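Local coordinates for protein putative sugar kinase PH1459 (Pyrococcus horikoshii, PDB 3EWM) that probably phosphorylates a sugar such as fructose at the expense of ATP, as a kinase of the PfkB family, at residues K149-L163 against E181-E195. Numbering follows the deposited sequence.
Sequences KKIKGSSLIAFDVNL and ESIKLADIVKASEEE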
loop_
_atom_site.group_PDB
_atom_site.type_symbol
_atom_site.label_atom_id
_atom_site.label_comp_id
_atom_site.label_asym_id
_atom_site.label_seq_id
_atom_site.Cartn_x
_atom_site.Cartn_y
_atom_site.Cartn_z
ATOM N N LYS A 149 27.593 -10.992 -4.691
ATOM C CA LYS A 149 28.904 -11.104 -5.335
ATOM C C LYS A 149 30.051 -10.851 -4.357
ATOM O O LYS A 149 31.058 -11.553 -4.390
ATOM C CB LYS A 149 28.990 -10.179 -6.550
ATOM C CG LYS A 149 28.000 -10.574 -7.641
ATOM C CD LYS A 149 28.071 -9.697 -8.867
ATOM C CE LYS A 149 27.058 -10.195 -9.934
ATOM N NZ LYS A 149 26.711 -9.215 -10.977
ATOM N N LYS A 150 29.891 -9.867 -3.478
ATOM C CA LYS A 150 30.926 -9.532 -2.491
ATOM C C LYS A 150 31.222 -10.701 -1.551
ATOM O O LYS A 150 32.389 -10.966 -1.229
ATOM C CB LYS A 150 30.498 -8.324 -1.649
ATOM C CG LYS A 150 31.613 -7.764 -0.790
ATOM C CD LYS A 150 31.123 -7.453 0.598
ATOM C CE LYS A 150 31.449 -8.530 1.604
ATOM N NZ LYS A 150 32.866 -8.404 2.065
ATOM N N ILE A 151 30.170 -11.385 -1.101
ATOM C CA ILE A 151 30.324 -12.476 -0.127
ATOM C C ILE A 151 30.520 -13.868 -0.717
ATOM O O ILE A 151 30.825 -14.804 0.022
ATOM C CB ILE A 151 29.136 -12.595 0.841
ATOM C CG1 ILE A 151 27.851 -12.871 0.069
ATOM C CG2 ILE A 151 29.038 -11.393 1.755
ATOM C CD1 ILE A 151 26.881 -13.703 0.847
ATOM N N LYS A 152 30.303 -14.015 -2.021
ATOM C CA LYS A 152 30.583 -15.265 -2.715
ATOM C C LYS A 152 31.984 -15.742 -2.329
ATOM O O LYS A 152 32.942 -14.979 -2.410
ATOM C CB LYS A 152 30.480 -15.066 -4.234
ATOM C CG LYS A 152 30.668 -16.352 -5.046
ATOM C CD LYS A 152 29.396 -17.178 -5.013
ATOM C CE LYS A 152 29.684 -18.625 -4.701
ATOM N NZ LYS A 152 28.429 -19.363 -4.357
ATOM N N GLY A 153 32.079 -16.992 -1.875
ATOM C CA GLY A 153 33.342 -17.546 -1.381
ATOM C C GLY A 153 33.549 -17.484 0.127
ATOM O O GLY A 153 34.253 -18.338 0.685
ATOM N N SER A 154 32.952 -16.482 0.783
ATOM C CA SER A 154 33.097 -16.260 2.241
ATOM C C SER A 154 31.938 -16.763 3.100
ATOM O O SER A 154 32.134 -17.086 4.276
ATOM C CB SER A 154 33.299 -14.778 2.538
ATOM O OG SER A 154 34.459 -14.304 1.886
ATOM N N SER A 155 30.732 -16.758 2.531
ATOM C CA SER A 155 29.531 -17.306 3.171
ATOM C C SER A 155 28.834 -18.127 2.114
ATOM O O SER A 155 28.928 -17.801 0.935
ATOM C CB SER A 155 28.550 -16.209 3.591
ATOM O OG SER A 155 29.172 -15.130 4.258
ATOM N N LEU A 156 28.121 -19.165 2.535
ATOM C CA LEU A 156 27.204 -19.872 1.656
ATOM C C LEU A 156 26.041 -18.955 1.253
ATOM O O LEU A 156 25.521 -18.185 2.065
ATOM C CB LEU A 156 26.668 -21.131 2.339
ATOM C CG LEU A 156 27.719 -22.176 2.674
ATOM C CD1 LEU A 156 27.111 -23.349 3.415
ATOM C CD2 LEU A 156 28.424 -22.638 1.388
ATOM N N ILE A 157 25.657 -19.050 -0.010
ATOM C CA ILE A 157 24.601 -18.236 -0.560
ATOM C C ILE A 157 23.408 -19.124 -0.857
ATOM O O ILE A 157 23.540 -20.164 -1.491
ATOM C CB ILE A 157 25.081 -17.515 -1.851
ATOM C CG1 ILE A 157 26.219 -16.549 -1.522
ATOM C CG2 ILE A 157 23.925 -16.805 -2.541
ATOM C CD1 ILE A 157 27.077 -16.235 -2.711
ATOM N N ALA A 158 22.244 -18.708 -0.388
ATOM C CA ALA A 158 21.013 -19.450 -0.638
ATOM C C ALA A 158 20.010 -18.549 -1.336
ATOM O O ALA A 158 19.844 -17.377 -0.969
ATOM C CB ALA A 158 20.444 -19.999 0.679
ATOM N N PHE A 159 19.346 -19.099 -2.353
ATOM C CA PHE A 159 18.458 -18.327 -3.195
ATOM C C PHE A 159 17.153 -19.091 -3.385
ATOM O O PHE A 159 17.161 -20.219 -3.847
ATOM C CB PHE A 159 19.137 -18.034 -4.540
ATOM C CG PHE A 159 18.305 -17.183 -5.480
ATOM C CD1 PHE A 159 18.048 -15.849 -5.193
ATOM C CD2 PHE A 159 17.777 -17.723 -6.643
ATOM C CE1 PHE A 159 17.308 -15.052 -6.062
ATOM C CE2 PHE A 159 17.023 -16.946 -7.521
ATOM C CZ PHE A 159 16.790 -15.591 -7.231
ATOM N N ASP A 160 16.068 -18.486 -2.926
ATOM C CA ASP A 160 14.724 -18.954 -3.182
ATOM C C ASP A 160 14.301 -18.262 -4.471
ATOM O O ASP A 160 14.224 -17.040 -4.539
ATOM C CB ASP A 160 13.846 -18.559 -1.996
ATOM C CG ASP A 160 12.403 -18.981 -2.147
ATOM O OD1 ASP A 160 12.049 -19.693 -3.117
ATOM O OD2 ASP A 160 11.615 -18.560 -1.277
ATOM N N VAL A 161 14.076 -19.047 -5.513
ATOM C CA VAL A 161 13.718 -18.504 -6.810
ATOM C C VAL A 161 12.417 -17.688 -6.667
ATOM O O VAL A 161 12.280 -16.613 -7.256
ATOM C CB VAL A 161 13.592 -19.645 -7.866
ATOM C CG1 VAL A 161 13.058 -19.122 -9.170
ATOM C CG2 VAL A 161 14.966 -20.332 -8.062
ATOM N N ASN A 162 11.492 -18.196 -5.862
ATOM C CA ASN A 162 10.267 -17.472 -5.506
ATOM C C ASN A 162 9.796 -16.584 -6.661
ATOM O O ASN A 162 9.732 -15.352 -6.541
ATOM C CB ASN A 162 10.503 -16.622 -4.254
ATOM C CG ASN A 162 9.223 -16.016 -3.713
ATOM O OD1 ASN A 162 8.125 -16.444 -4.063
ATOM N ND2 ASN A 162 9.355 -15.002 -2.877
ATOM N N LEU A 163 9.468 -17.208 -7.784
ATOM C CA LEU A 163 9.249 -16.425 -8.981
ATOM C C LEU A 163 7.855 -15.811 -9.004
ATOM O O LEU A 163 6.859 -16.517 -8.856
ATOM C CB LEU A 163 9.529 -17.249 -10.242
ATOM C CG LEU A 163 9.654 -16.393 -11.509
ATOM C CD1 LEU A 163 10.485 -15.107 -11.275
ATOM C CD2 LEU A 163 10.250 -17.212 -12.638
ATOM N N GLU A 181 21.881 -15.203 -13.030
ATOM C CA GLU A 181 23.078 -14.756 -12.321
ATOM C C GLU A 181 23.009 -15.112 -10.840
ATOM O O GLU A 181 24.000 -15.543 -10.269
ATOM C CB GLU A 181 23.340 -13.259 -12.524
ATOM C CG GLU A 181 23.760 -12.914 -13.950
ATOM C CD GLU A 181 23.722 -11.430 -14.240
ATOM O OE1 GLU A 181 24.151 -11.033 -15.348
ATOM O OE2 GLU A 181 23.264 -10.660 -13.364
ATOM N N SER A 182 21.823 -14.963 -10.255
ATOM C CA SER A 182 21.574 -15.290 -8.851
ATOM C C SER A 182 21.734 -16.772 -8.589
ATOM O O SER A 182 22.335 -17.170 -7.609
ATOM C CB SER A 182 20.150 -14.869 -8.445
ATOM O OG SER A 182 19.972 -13.478 -8.587
ATOM N N ILE A 183 21.163 -17.592 -9.466
ATOM C CA ILE A 183 21.250 -19.030 -9.317
ATOM C C ILE A 183 22.718 -19.455 -9.389
ATOM O O ILE A 183 23.185 -20.240 -8.568
ATOM C CB ILE A 183 20.406 -19.765 -10.375
ATOM C CG1 ILE A 183 18.900 -19.556 -10.095
ATOM C CG2 ILE A 183 20.754 -21.242 -10.352
ATOM C CD1 ILE A 183 17.962 -19.947 -11.256
ATOM N N LYS A 184 23.444 -18.890 -10.357
ATOM C CA LYS A 184 24.867 -19.193 -10.539
ATOM C C LYS A 184 25.729 -18.769 -9.347
ATOM O O LYS A 184 26.763 -19.375 -9.087
ATOM C CB LYS A 184 25.382 -18.601 -11.854
ATOM C CG LYS A 184 24.930 -19.426 -13.067
ATOM C CD LYS A 184 25.444 -18.849 -14.367
ATOM C CE LYS A 184 25.347 -19.875 -15.480
ATOM N NZ LYS A 184 26.007 -19.377 -16.730
ATOM N N LEU A 185 25.271 -17.763 -8.608
ATOM C CA LEU A 185 25.961 -17.313 -7.405
ATOM C C LEU A 185 25.594 -18.148 -6.195
ATOM O O LEU A 185 26.318 -18.157 -5.204
ATOM C CB LEU A 185 25.654 -15.844 -7.116
ATOM C CG LEU A 185 26.277 -14.782 -8.041
ATOM C CD1 LEU A 185 25.433 -13.549 -7.995
ATOM C CD2 LEU A 185 27.727 -14.484 -7.650
ATOM N N ALA A 186 24.480 -18.871 -6.277
ATOM C CA ALA A 186 23.971 -19.576 -5.107
ATOM C C ALA A 186 24.583 -20.961 -4.926
ATOM O O ALA A 186 24.721 -21.730 -5.874
ATOM C CB ALA A 186 22.444 -19.657 -5.144
ATOM N N ASP A 187 24.944 -21.252 -3.685
ATOM C CA ASP A 187 25.311 -22.598 -3.268
ATOM C C ASP A 187 24.064 -23.455 -3.132
ATOM O O ASP A 187 24.073 -24.628 -3.478
ATOM C CB ASP A 187 25.993 -22.530 -1.916
ATOM C CG ASP A 187 27.289 -21.761 -1.975
ATOM O OD1 ASP A 187 28.286 -22.347 -2.444
ATOM O OD2 ASP A 187 27.299 -20.590 -1.550
ATOM N N ILE A 188 23.005 -22.839 -2.613
ATOM C CA ILE A 188 21.779 -23.531 -2.270
ATOM C C ILE A 188 20.692 -22.838 -3.043
ATOM O O ILE A 188 20.527 -21.616 -2.957
ATOM C CB ILE A 188 21.491 -23.422 -0.753
ATOM C CG1 ILE A 188 22.617 -24.078 0.049
ATOM C CG2 ILE A 188 20.136 -24.030 -0.401
ATOM C CD1 ILE A 188 23.009 -23.271 1.277
ATOM N N VAL A 189 19.953 -23.610 -3.824
ATOM C CA VAL A 189 18.841 -23.057 -4.572
ATOM C C VAL A 189 17.585 -23.828 -4.206
ATOM O O VAL A 189 17.588 -25.070 -4.157
ATOM C CB VAL A 189 19.103 -23.099 -6.113
ATOM C CG1 VAL A 189 17.830 -22.761 -6.912
ATOM C CG2 VAL A 189 20.228 -22.147 -6.475
ATOM N N LYS A 190 16.537 -23.066 -3.907
ATOM C CA LYS A 190 15.213 -23.594 -3.693
ATOM C C LYS A 190 14.295 -23.117 -4.816
ATOM O O LYS A 190 14.228 -21.921 -5.117
ATOM C CB LYS A 190 14.682 -23.131 -2.327
ATOM C CG LYS A 190 13.254 -23.537 -2.066
ATOM C CD LYS A 190 12.770 -22.984 -0.725
ATOM C CE LYS A 190 11.279 -23.124 -0.582
ATOM N NZ LYS A 190 10.523 -22.131 -1.378
ATOM N N ALA A 191 13.579 -24.059 -5.427
ATOM C CA ALA A 191 12.657 -23.741 -6.486
ATOM C C ALA A 191 11.542 -24.757 -6.492
ATOM O O ALA A 191 11.758 -25.907 -6.124
ATOM C CB ALA A 191 13.373 -23.740 -7.849
ATOM N N SER A 192 10.354 -24.326 -6.912
ATOM C CA SER A 192 9.266 -25.254 -7.171
ATOM C C SER A 192 9.544 -25.964 -8.483
ATOM O O SER A 192 10.272 -25.464 -9.342
ATOM C CB SER A 192 7.927 -24.526 -7.290
ATOM O OG SER A 192 7.947 -23.658 -8.418
ATOM N N GLU A 193 8.928 -27.123 -8.649
ATOM C CA GLU A 193 9.050 -27.825 -9.913
ATOM C C GLU A 193 8.552 -26.950 -11.085
ATOM O O GLU A 193 9.110 -27.021 -12.178
ATOM C CB GLU A 193 8.373 -29.206 -9.846
ATOM C CG GLU A 193 6.934 -29.186 -9.432
ATOM C CD GLU A 193 6.324 -30.582 -9.417
ATOM O OE1 GLU A 193 6.802 -31.449 -10.176
ATOM O OE2 GLU A 193 5.376 -30.802 -8.629
ATOM N N GLU A 194 7.556 -26.091 -10.840
ATOM C CA GLU A 194 7.012 -25.211 -11.896
ATOM C C GLU A 194 8.031 -24.159 -12.317
ATOM O O GLU A 194 8.180 -23.847 -13.512
ATOM C CB GLU A 194 5.679 -24.555 -11.490
ATOM C CG GLU A 194 4.531 -25.545 -11.270
ATOM C CD GLU A 194 4.453 -26.113 -9.836
ATOM O OE1 GLU A 194 5.390 -25.916 -9.010
ATOM O OE2 GLU A 194 3.424 -26.772 -9.536
ATOM N N GLU A 195 8.748 -23.629 -11.331
ATOM C CA GLU A 195 9.851 -22.699 -11.593
ATOM C C GLU A 195 11.001 -23.350 -12.351
ATOM O O GLU A 195 11.571 -22.749 -13.266
ATOM C CB GLU A 195 10.370 -22.124 -10.286
ATOM C CG GLU A 195 9.422 -21.131 -9.679
ATOM C CD GLU A 195 9.681 -20.854 -8.192
ATOM O OE1 GLU A 195 10.591 -21.464 -7.578
ATOM O OE2 GLU A 195 8.927 -20.031 -7.654
HETATM O O HOH W 1 23.991 -9.253 -11.538
HETATM O O HOH W 2 29.119 -21.663 -5.243
HETATM O O HOH W 3 29.889 -18.660 -1.428
HETATM O O HOH W 4 10.699 -21.353 -4.833
HETATM O O HOH W 5 6.472 -19.469 -8.594
#
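Strands 156-160 and 188-192 are parallel neighbours in the central sheet of this ribokinase-like fold, joined by a beta-alpha-beta crossover through helix 172-185. The ladder starts where I188 N gives to I157 O and F159 N to I188 O. It ends with K190 N to F159 O and a nearly straight bond from V161 N to K190 O (2.9 Å, 177°). F159 points to the face that the crossover helix covers. Its CG lies anti to the backbone N (chi1 -178°), which lays the ring under the helix. S182 CB sits over the ring centre in a CH-pi contact, 3.7 Å from the centroid of the F159 ring. F130 meets the same ring from strand 127-131.

D187 and K152 pin the turn before strand 188-192. D187 OD2 takes I157 N on its anti lone pair at 2.7 Å. K152 reaches in from the opposite direction with a bent chain. K152 NZ gives to L185 O at 2.6 Å, from above the carbonyl plane, and makes a salt bridge to D187 OD2 whose hydrogen bond is weak.

At the other end, E195 grips the loop after strand 156-160. L163 N meets E195 OE2 at 2.9 Å, from above the carboxylate plane. E195 OE1 takes S192 N, and S192 OG accepts from E195 N, completing a capping box. A glutamine in place of E195 would probably leave L163 N or S192 N without its mate, because an NH2 would replace one accepting oxygen.

K190 binds ATP, and its side chain runs alongside D160, pointing the same way. K190 NZ is 3.4 Å from D160 OD1, a salt bridge with a weak hydrogen bond. A water donates to both D160 OD1 and E195 OE1. It probably eases the closeness of these two acids, and the lysine charge would help on the D160 side.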